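Local coordinates for sulfur oxidation protein soxB (Thermus thermophilus, PDB 2WDD), which hydrolyses the sulfur-sulfur bond of a cysteine S-thiosulfonate in the Sox pathway of sulfur oxidation, probably at a site with two manganese ions, at residues H159-H163 with L260-N264; Y187-D192 with G233-D239; K223-E228 with R510-V514. One frame throughout, in Å; residues are numbered along the deposited sequence.

Overall arrangement
The three contacts climb from the metal centre to the surface. Interaction 1 is fully buried. It joins strands 159-160 and 257-262, from two different sheets, by apolar packing and a shared manganese ion. Interaction 2 is partly buried and pairs two short strands by backbone hydrogen bonds. Its segments fall within the chain loop that interaction 1 closes, and I189 packs on S162. Interaction 3 lies at the surface and is charged: arginines from the C-terminal part of the chain meet the end of helix 222-225. H226 links it to H163 of interaction 1. K223 links it to L234 of interaction 2, and interactions 2 and 3 touch the same tertiary-butyl alcohol.

Interaction 1: residues H159-H163 with L260-N264; sequences HMVSH and LLSHN. With MN (manganese (II) ion), chain H.
H159 and V161 lean on L261, and H163 meets H263 at a manganese ion. The two strands come from the two central sheets of the metallophosphoesterase fold, the fold of the 5'-nucleotidase family. The segments run in nearly the same direction, 12° apart, and side chains fill the space between them. At H159 the touch is aliphatic: CB lies 4.0 Å from L261 CD2. The imidazole itself is held elsewhere, by H205 and by the carbonyl of E183. V161 does most of the apolar work. Its CG1 sits 4.0 Å from L261 CG and only 3.4 Å from L261 O. Its other methyl, CG2, rests 4.1 Å from H263 CB, so the valine spans both residues. L261 is also packed by L128 and V214, one from each sheet. The S162 hydroxyl is hydrogen-bonded to S218 and W166, while its carbonyl O stays beside H263 CB. H163 comes next. Its CB sits over a face of the H263 ring as a CH-pi contact, 3.6 Å from the centroid. H163 CG is anti to the backbone N (chi1 170°), which carries the imidazole past that face to the metal. The two rings are set obliquely, with planes at 62°. D132 and H286 complete the protein ligands of the ion. Each histidine has its second nitrogen held too: H163 NE2 bonds H226, and H263 ND1 bonds the carbonyl of G130. These second-shell bonds fix the rotation of both rings. They leave one nitrogen of each for the metal: H163 ND1 binds manganese at 2.2 Å, H263 NE2 binds it at 2.2 Å, and water 1 is a further ligand at 2.1 Å.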
loop_
_atom_site.group_PDB
_atom_site.type_symbol
_atom_site.label_atom_id
_atom_site.label_comp_id
_atom_site.label_asym_id
_atom_site.label_seq_id
_atom_site.Cartn_x
_atom_site.Cartn_y
_atom_site.Cartn_z
ATOM N N HIS A 159 0.970 -18.872 -0.203
ATOM C CA HIS A 159 1.791 -18.224 0.813
ATOM C C HIS A 159 1.399 -16.770 0.967
ATOM O O HIS A 159 0.885 -16.154 0.033
ATOM C CB HIS A 159 3.266 -18.230 0.417
ATOM C CG HIS A 159 3.873 -19.595 0.340
ATOM N ND1 HIS A 159 3.962 -20.430 1.436
ATOM C CD2 HIS A 159 4.469 -20.250 -0.685
ATOM C CE1 HIS A 159 4.563 -21.553 1.080
ATOM N NE2 HIS A 159 4.889 -21.465 -0.198
ATOM N N MET A 160 1.694 -16.213 2.139
ATOM C CA MET A 160 1.535 -14.786 2.362
ATOM C C MET A 160 2.584 -14.346 3.368
ATOM O O MET A 160 3.162 -15.173 4.103
ATOM C CB MET A 160 0.136 -14.412 2.856
ATOM C CG MET A 160 -0.036 -14.459 4.367
ATOM S SD MET A 160 -1.727 -13.912 4.892
ATOM C CE MET A 160 -1.522 -12.104 4.885
ATOM N N VAL A 161 2.878 -13.048 3.346
ATOM C CA VAL A 161 3.735 -12.409 4.327
ATOM C C VAL A 161 2.887 -11.307 4.979
ATOM O O VAL A 161 1.670 -11.244 4.740
ATOM C CB VAL A 161 5.079 -11.927 3.767
ATOM C CG1 VAL A 161 5.898 -13.133 3.284
ATOM C CG2 VAL A 161 4.896 -10.910 2.646
ATOM N N SER A 162 3.500 -10.456 5.796
ATOM C CA SER A 162 2.672 -9.513 6.538
ATOM C C SER A 162 3.230 -8.137 6.855
ATOM O O SER A 162 4.425 -7.890 6.792
ATOM C CB SER A 162 2.315 -10.168 7.874
ATOM O OG SER A 162 3.457 -10.180 8.727
ATOM N N HIS A 163 2.305 -7.268 7.253
ATOM C CA HIS A 163 2.596 -5.938 7.753
ATOM C C HIS A 163 1.396 -5.445 8.570
ATOM O O HIS A 163 1.358 -5.643 9.797
ATOM C CB HIS A 163 2.984 -4.946 6.662
ATOM C CG HIS A 163 3.045 -3.526 7.146
ATOM N ND1 HIS A 163 3.036 -2.448 6.288
ATOM C CD2 HIS A 163 3.062 -3.008 8.400
ATOM C CE1 HIS A 163 3.059 -1.326 6.989
ATOM N NE2 HIS A 163 3.066 -1.638 8.275
ATOM N N LEU A 260 12.109 -14.191 -3.144
ATOM C CA LEU A 260 11.798 -13.562 -1.861
ATOM C C LEU A 260 10.438 -12.869 -1.992
ATOM O O LEU A 260 10.299 -11.964 -2.796
ATOM C CB LEU A 260 12.860 -12.524 -1.468
ATOM C CG LEU A 260 12.568 -11.766 -0.161
ATOM C CD1 LEU A 260 12.692 -12.719 1.035
ATOM C CD2 LEU A 260 13.503 -10.588 0.006
ATOM N N LEU A 261 9.440 -13.332 -1.235
ATOM C CA LEU A 261 8.101 -12.730 -1.193
ATOM C C LEU A 261 8.237 -11.713 -0.065
ATOM O O LEU A 261 8.311 -12.081 1.108
ATOM C CB LEU A 261 7.059 -13.787 -0.805
ATOM C CG LEU A 261 5.592 -13.367 -0.689
ATOM C CD1 LEU A 261 5.083 -12.742 -1.983
ATOM C CD2 LEU A 261 4.758 -14.584 -0.322
ATOM N N SER A 262 8.403 -10.451 -0.443
ATOM C CA SER A 262 8.775 -9.401 0.493
ATOM C C SER A 262 7.742 -8.342 0.823
ATOM O O SER A 262 6.978 -7.893 -0.041
ATOM C CB SER A 262 9.969 -8.657 -0.114
ATOM O OG SER A 262 10.519 -7.718 0.789
ATOM N N HIS A 263 7.795 -7.880 2.071
ATOM C CA HIS A 263 7.013 -6.726 2.485
ATOM C C HIS A 263 7.972 -5.711 3.112
ATOM O O HIS A 263 7.603 -4.994 4.035
ATOM C CB HIS A 263 5.849 -7.046 3.426
ATOM C CG HIS A 263 4.749 -6.034 3.348
ATOM N ND1 HIS A 263 3.601 -6.236 2.608
ATOM C CD2 HIS A 263 4.671 -4.769 3.830
ATOM C CE1 HIS A 263 2.857 -5.143 2.655
ATOM N NE2 HIS A 263 3.480 -4.242 3.392
ATOM N N ASN A 264 9.191 -5.632 2.578
ATOM C CA ASN A 264 10.180 -4.674 3.075
ATOM C C ASN A 264 9.957 -3.271 2.522
ATOM O O ASN A 264 10.402 -2.298 3.130
ATOM C CB ASN A 264 11.606 -5.057 2.626
ATOM C CG ASN A 264 12.194 -6.228 3.391
ATOM O OD1 ASN A 264 12.047 -6.341 4.601
ATOM N ND2 ASN A 264 12.973 -7.050 2.684
HETATM MN MN MN H . 2.821 -2.296 4.069
HETATM O O HOH W 1 2.073 -0.957 2.613
#

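Interaction 2: residues Y187-D192 with G233-D239; sequences YNIVDD and GLSFALD. With TBU (tertiary-butyl alcohol), chain E.
V190 and S235 form an antiparallel hydrogen-bonded pair. V190 N gives to S235 O at 2.9 Å, and S235 N gives to V190 O at 2.8 Å. D192 N adds a bond to G233 O at 2.9 Å, reaching it from above the carbonyl plane. On the other side of the pair, N188 ND2 donates to F236 O at 2.9 Å and also to S218. The N188 CG lies between its backbone N and carbonyl carbon (chi1 62°), which turns the amide to F236. Water 2 bridges N188 O and A237 O. A weak bond runs from D239 N to Y187 OH at 3.3 Å. F236 N points almost straight at the tertiary-butyl alcohol O, 2.9 Å away. Apolar contacts flank these bonds. I189 lies alongside F236, with I189 CD1 3.6 Å from F236 CE1, and W166 meets the phenyl ring edge-to-face. V190 CG2 packs 3.8 Å from S235 CB, while Y187 OH touches L238 CD1. The arrangement is a short two-stranded antiparallel sheet that leads into helix 240-252, where D239 is the N-cap.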
loop_
_atom_site.group_PDB
_atom_site.type_symbol
_atom_site.label_atom_id
_atom_site.label_comp_id
_atom_site.label_asym_id
_atom_site.label_seq_id
_atom_site.Cartn_x
_atom_site.Cartn_y
_atom_site.Cartn_z
ATOM N N TYR A 187 11.049 -14.911 7.647
ATOM C CA TYR A 187 12.340 -15.242 8.242
ATOM C C TYR A 187 12.612 -14.321 9.432
ATOM O O TYR A 187 13.400 -14.653 10.326
ATOM C CB TYR A 187 13.472 -15.071 7.208
ATOM C CG TYR A 187 13.989 -13.645 7.119
ATOM C CD1 TYR A 187 15.053 -13.214 7.912
ATOM C CD2 TYR A 187 13.342 -12.703 6.330
ATOM C CE1 TYR A 187 15.496 -11.901 7.874
ATOM C CE2 TYR A 187 13.760 -11.378 6.305
ATOM C CZ TYR A 187 14.839 -10.982 7.068
ATOM O OH TYR A 187 15.250 -9.670 7.046
ATOM N N ASN A 188 11.963 -13.155 9.438
ATOM C CA ASN A 188 12.281 -12.109 10.396
ATOM C C ASN A 188 11.461 -11.905 11.664
ATOM O O ASN A 188 11.865 -11.117 12.518
ATOM C CB ASN A 188 12.487 -10.762 9.684
ATOM C CG ASN A 188 11.243 -10.283 8.948
ATOM O OD1 ASN A 188 10.535 -11.059 8.295
ATOM N ND2 ASN A 188 10.966 -8.985 9.061
ATOM N N ILE A 189 10.317 -12.566 11.774
ATOM C CA ILE A 189 9.481 -12.411 12.960
ATOM C C ILE A 189 10.005 -13.408 13.989
ATOM O O ILE A 189 9.889 -14.617 13.802
ATOM C CB ILE A 189 7.996 -12.627 12.642
ATOM C CG1 ILE A 189 7.532 -11.590 11.606
ATOM C CG2 ILE A 189 7.136 -12.489 13.914
ATOM C CD1 ILE A 189 6.147 -11.831 11.058
ATOM N N VAL A 190 10.613 -12.888 15.051
ATOM C CA VAL A 190 11.215 -13.736 16.075
ATOM C C VAL A 190 10.771 -13.283 17.452
ATOM O O VAL A 190 10.286 -12.166 17.629
ATOM C CB VAL A 190 12.765 -13.716 15.969
ATOM C CG1 VAL A 190 13.220 -14.090 14.549
ATOM C CG2 VAL A 190 13.330 -12.344 16.381
ATOM N N ASP A 191 10.967 -14.142 18.441
ATOM C CA ASP A 191 10.628 -13.768 19.803
ATOM C C ASP A 191 11.659 -12.740 20.257
ATOM O O ASP A 191 12.848 -12.875 19.957
ATOM C CB ASP A 191 10.713 -14.989 20.713
ATOM C CG ASP A 191 10.505 -14.627 22.148
ATOM O OD1 ASP A 191 9.357 -14.296 22.496
ATOM O OD2 ASP A 191 11.513 -14.535 22.880
ATOM N N ASP A 192 11.212 -11.695 20.949
ATOM C CA ASP A 192 12.114 -10.618 21.338
ATOM C C ASP A 192 13.081 -10.875 22.493
ATOM O O ASP A 192 13.964 -10.058 22.774
ATOM C CB ASP A 192 11.367 -9.285 21.489
ATOM C CG ASP A 192 10.544 -9.202 22.767
ATOM O OD1 ASP A 192 10.425 -10.212 23.495
ATOM O OD2 ASP A 192 10.001 -8.109 23.038
ATOM N N GLY A 233 6.366 -8.611 22.470
ATOM C CA GLY A 233 6.959 -9.936 22.550
ATOM C C GLY A 233 7.597 -10.358 21.245
ATOM O O GLY A 233 8.323 -11.353 21.187
ATOM N N LEU A 234 7.336 -9.588 20.193
ATOM C CA LEU A 234 7.892 -9.890 18.880
ATOM C C LEU A 234 8.910 -8.871 18.396
ATOM O O LEU A 234 8.792 -7.674 18.678
ATOM C CB LEU A 234 6.771 -9.936 17.849
ATOM C CG LEU A 234 5.652 -10.936 18.123
ATOM C CD1 LEU A 234 4.547 -10.831 17.074
ATOM C CD2 LEU A 234 6.234 -12.331 18.165
ATOM N N SER A 235 9.868 -9.350 17.603
ATOM C CA SER A 235 10.828 -8.496 16.918
ATOM C C SER A 235 10.652 -8.804 15.428
ATOM O O SER A 235 10.467 -9.958 15.055
ATOM C CB SER A 235 12.257 -8.822 17.319
ATOM O OG SER A 235 13.161 -8.071 16.521
ATOM N N PHE A 236 10.697 -7.771 14.588
ATOM C CA PHE A 236 10.536 -7.913 13.138
ATOM C C PHE A 236 11.812 -7.412 12.450
ATOM O O PHE A 236 11.854 -7.249 11.224
ATOM C CB PHE A 236 9.391 -6.994 12.671
ATOM C CG PHE A 236 8.020 -7.527 12.947
ATOM C CD1 PHE A 236 7.215 -7.959 11.905
ATOM C CD2 PHE A 236 7.499 -7.533 14.234
ATOM C CE1 PHE A 236 5.947 -8.436 12.140
ATOM C CE2 PHE A 236 6.224 -8.032 14.471
ATOM C CZ PHE A 236 5.459 -8.499 13.422
ATOM N N ALA A 237 12.816 -7.058 13.244
ATOM C CA ALA A 237 14.026 -6.438 12.710
ATOM C C ALA A 237 14.604 -7.049 11.439
ATOM O O ALA A 237 14.672 -8.269 11.297
ATOM C CB ALA A 237 15.106 -6.348 13.785
ATOM N N LEU A 238 15.027 -6.181 10.525
ATOM C CA LEU A 238 15.696 -6.614 9.310
ATOM C C LEU A 238 17.012 -7.233 9.795
ATOM O O LEU A 238 17.768 -6.599 10.537
ATOM C CB LEU A 238 15.986 -5.404 8.414
ATOM C CG LEU A 238 16.893 -5.629 7.202
ATOM C CD1 LEU A 238 16.161 -6.414 6.129
ATOM C CD2 LEU A 238 17.386 -4.300 6.654
ATOM N N ASP A 239 17.249 -8.483 9.421
ATOM C CA ASP A 239 18.431 -9.214 9.872
ATOM C C ASP A 239 19.097 -9.854 8.659
ATOM O O ASP A 239 18.732 -10.958 8.245
ATOM C CB ASP A 239 17.999 -10.290 10.872
ATOM C CG ASP A 239 19.163 -10.889 11.646
ATOM O OD1 ASP A 239 20.293 -10.932 11.110
ATOM O OD2 ASP A 239 18.926 -11.369 12.775
HETATM O O TBU E . 11.158 -5.128 15.685
HETATM C C TBU E . 12.315 -4.478 16.263
HETATM C C1 TBU E . 13.010 -5.409 17.221
HETATM C C2 TBU E . 13.385 -4.047 15.248
HETATM C C3 TBU E . 11.847 -3.254 17.032
HETATM O O HOH W 2 14.440 -10.374 12.973
HETATM O O HOH W 3 8.379 -6.219 21.963
#

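Interaction 3: residues K223-E228 with R510-V514; sequences KVSHPE and RLQRV. With TBU (tertiary-butyl alcohol), chain E.
R510 reaches out as a nearly straight chain (chi2 174°), which lays its guanidinium against residues 223-228. E228 does the reverse: its chain bends at chi2 (93°) and brings the carboxylate back over the same group. R510 NH2 then donates to two backbone oxygens. It bonds K223 O at 2.8 Å and H226 O at 2.8 Å. The H226 oxygen lies in the guanidinium plane; the K223 oxygen is tilted from it. V224 O sits over the centre of one guanidinium face, 3.3 Å from R510 CZ. E228 stacks on the opposite face, with its OE2 3.3 Å from R510 NH2. Because this oxygen is stacked above the guanidinium, the salt bridge is an electrostatic attraction and not a hydrogen bond. R513 meets E228 quite differently. It approaches from beyond the carboxylate and grips it end-on, the two planes only 12° apart. R513 NH1 meets the syn lone pair of E228 OE2 at 2.9 Å, and R513 NH2 bonds E228 OE1 at 3.0 Å. R510 CG packs over the face of the R513 guanidinium. Water 4 joins R510 NH1 to E228 OE2. With an alanine here in place of R510, K223 O and H226 O would probably lose this shared donor, and E228 would be left to R513 with one of its two cations gone. K223 NZ is hydrogen-bonded to L234 O and T231 OG1, and K223 CD lies 3.2 Å from the tertiary-butyl alcohol O. The arginines come from the 5'-nucleotidase C-terminal family region, and H226 also bonds Y429 there. One carboxylate thus serves two arginines, and the carbonyls at the end of helix 222-225 probably favour the positive charge of R510.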
loop_
_atom_site.group_PDB
_atom_site.type_symbol
_atom_site.label_atom_id
_atom_site.label_comp_id
_atom_site.label_asym_id
_atom_site.label_seq_id
_atom_site.Cartn_x
_atom_site.Cartn_y
_atom_site.Cartn_z
ATOM N N LYS A 223 7.073 -2.309 14.650
ATOM C CA LYS A 223 7.087 -1.791 16.011
ATOM C C LYS A 223 7.006 -0.272 16.168
ATOM O O LYS A 223 6.343 0.226 17.078
ATOM C CB LYS A 223 8.219 -2.413 16.830
ATOM C CG LYS A 223 8.175 -3.940 16.835
ATOM C CD LYS A 223 8.985 -4.539 17.974
ATOM C CE LYS A 223 8.304 -4.324 19.320
ATOM N NZ LYS A 223 7.206 -5.297 19.580
ATOM N N VAL A 224 7.641 0.473 15.272
ATOM C CA VAL A 224 7.599 1.930 15.349
ATOM C C VAL A 224 6.449 2.522 14.533
ATOM O O VAL A 224 6.140 3.712 14.651
ATOM C CB VAL A 224 8.948 2.569 14.922
ATOM C CG1 VAL A 224 10.099 2.071 15.795
ATOM C CG2 VAL A 224 9.220 2.336 13.435
ATOM N N SER A 225 5.813 1.691 13.709
ATOM C CA SER A 225 4.767 2.150 12.796
ATOM C C SER A 225 3.336 1.992 13.278
ATOM O O SER A 225 2.409 2.528 12.654
ATOM C CB SER A 225 4.911 1.439 11.445
ATOM O OG SER A 225 6.150 1.767 10.848
ATOM N N HIS A 226 3.154 1.231 14.353
ATOM C CA HIS A 226 1.829 0.942 14.880
ATOM C C HIS A 226 1.919 0.821 16.386
ATOM O O HIS A 226 3.010 0.664 16.922
ATOM C CB HIS A 226 1.342 -0.381 14.303
ATOM C CG HIS A 226 1.458 -0.449 12.812
ATOM N ND1 HIS A 226 0.587 0.215 11.975
ATOM C CD2 HIS A 226 2.388 -1.023 12.008
ATOM C CE1 HIS A 226 0.963 0.039 10.719
ATOM N NE2 HIS A 226 2.048 -0.716 10.710
ATOM N N PRO A 227 0.766 0.852 17.078
ATOM C CA PRO A 227 0.780 0.724 18.543
ATOM C C PRO A 227 1.627 -0.465 18.965
ATOM O O PRO A 227 1.491 -1.559 18.418
ATOM C CB PRO A 227 -0.694 0.492 18.875
ATOM C CG PRO A 227 -1.412 1.345 17.849
ATOM C CD PRO A 227 -0.568 1.215 16.571
ATOM N N GLU A 228 2.548 -0.218 19.892
ATOM C CA GLU A 228 3.473 -1.244 20.346
ATOM C C GLU A 228 2.766 -2.454 20.928
ATOM O O GLU A 228 3.265 -3.572 20.830
ATOM C CB GLU A 228 4.446 -0.656 21.367
ATOM C CG GLU A 228 5.337 0.435 20.803
ATOM C CD GLU A 228 4.759 1.829 21.013
ATOM O OE1 GLU A 228 3.519 1.960 21.150
ATOM O OE2 GLU A 228 5.552 2.791 21.048
ATOM N N ARG A 510 1.260 8.746 15.744
ATOM C CA ARG A 510 1.716 8.977 17.113
ATOM C C ARG A 510 1.985 10.435 17.444
ATOM O O ARG A 510 2.570 10.735 18.483
ATOM C CB ARG A 510 3.037 8.236 17.332
ATOM C CG ARG A 510 2.895 6.752 17.366
ATOM C CD ARG A 510 4.260 6.102 17.427
ATOM N NE ARG A 510 4.119 4.667 17.479
ATOM C CZ ARG A 510 5.104 3.833 17.774
ATOM N NH1 ARG A 510 6.314 4.302 18.055
ATOM N NH2 ARG A 510 4.862 2.534 17.808
ATOM N N LEU A 511 1.640 11.340 16.541
ATOM C CA LEU A 511 1.939 12.740 16.778
ATOM C C LEU A 511 1.418 13.256 18.123
ATOM O O LEU A 511 2.086 14.037 18.808
ATOM C CB LEU A 511 1.407 13.590 15.629
ATOM C CG LEU A 511 1.772 15.073 15.694
ATOM C CD1 LEU A 511 3.286 15.250 15.861
ATOM C CD2 LEU A 511 1.269 15.772 14.421
ATOM N N GLN A 512 0.247 12.775 18.520
ATOM C CA GLN A 512 -0.355 13.218 19.774
ATOM C C GLN A 512 0.556 12.993 20.988
ATOM O O GLN A 512 0.411 13.673 22.008
ATOM C CB GLN A 512 -1.735 12.574 19.979
ATOM C CG GLN A 512 -1.733 11.055 20.156
ATOM C CD GLN A 512 -1.641 10.291 18.837
ATOM O OE1 GLN A 512 -1.671 10.879 17.755
ATOM N NE2 GLN A 512 -1.516 8.970 18.929
ATOM N N ARG A 513 1.490 12.047 20.880
ATOM C CA ARG A 513 2.380 11.749 22.002
ATOM C C ARG A 513 3.277 12.906 22.430
ATOM O O ARG A 513 3.733 12.943 23.574
ATOM C CB ARG A 513 3.208 10.494 21.730
ATOM C CG ARG A 513 2.373 9.241 21.599
ATOM C CD ARG A 513 3.261 8.018 21.424
ATOM N NE ARG A 513 2.479 6.829 21.117
ATOM C CZ ARG A 513 3.014 5.624 20.944
ATOM N NH1 ARG A 513 4.326 5.473 21.050
ATOM N NH2 ARG A 513 2.249 4.582 20.651
ATOM N N VAL A 514 3.572 13.827 21.518
ATOM C CA VAL A 514 4.419 14.966 21.878
ATOM C C VAL A 514 3.602 16.244 22.080
ATOM O O VAL A 514 4.161 17.329 22.222
ATOM C CB VAL A 514 5.579 15.182 20.875
ATOM C CG1 VAL A 514 6.436 13.927 20.781
ATOM C CG2 VAL A 514 5.053 15.607 19.499
HETATM O O TBU E . 11.158 -5.128 15.685
HETATM C C TBU E . 12.315 -4.478 16.263
HETATM C C1 TBU E . 13.010 -5.409 17.221
HETATM C C2 TBU E . 13.385 -4.047 15.248
HETATM C C3 TBU E . 11.847 -3.254 17.032
HETATM O O HOH W 4 8.301 2.568 19.241
#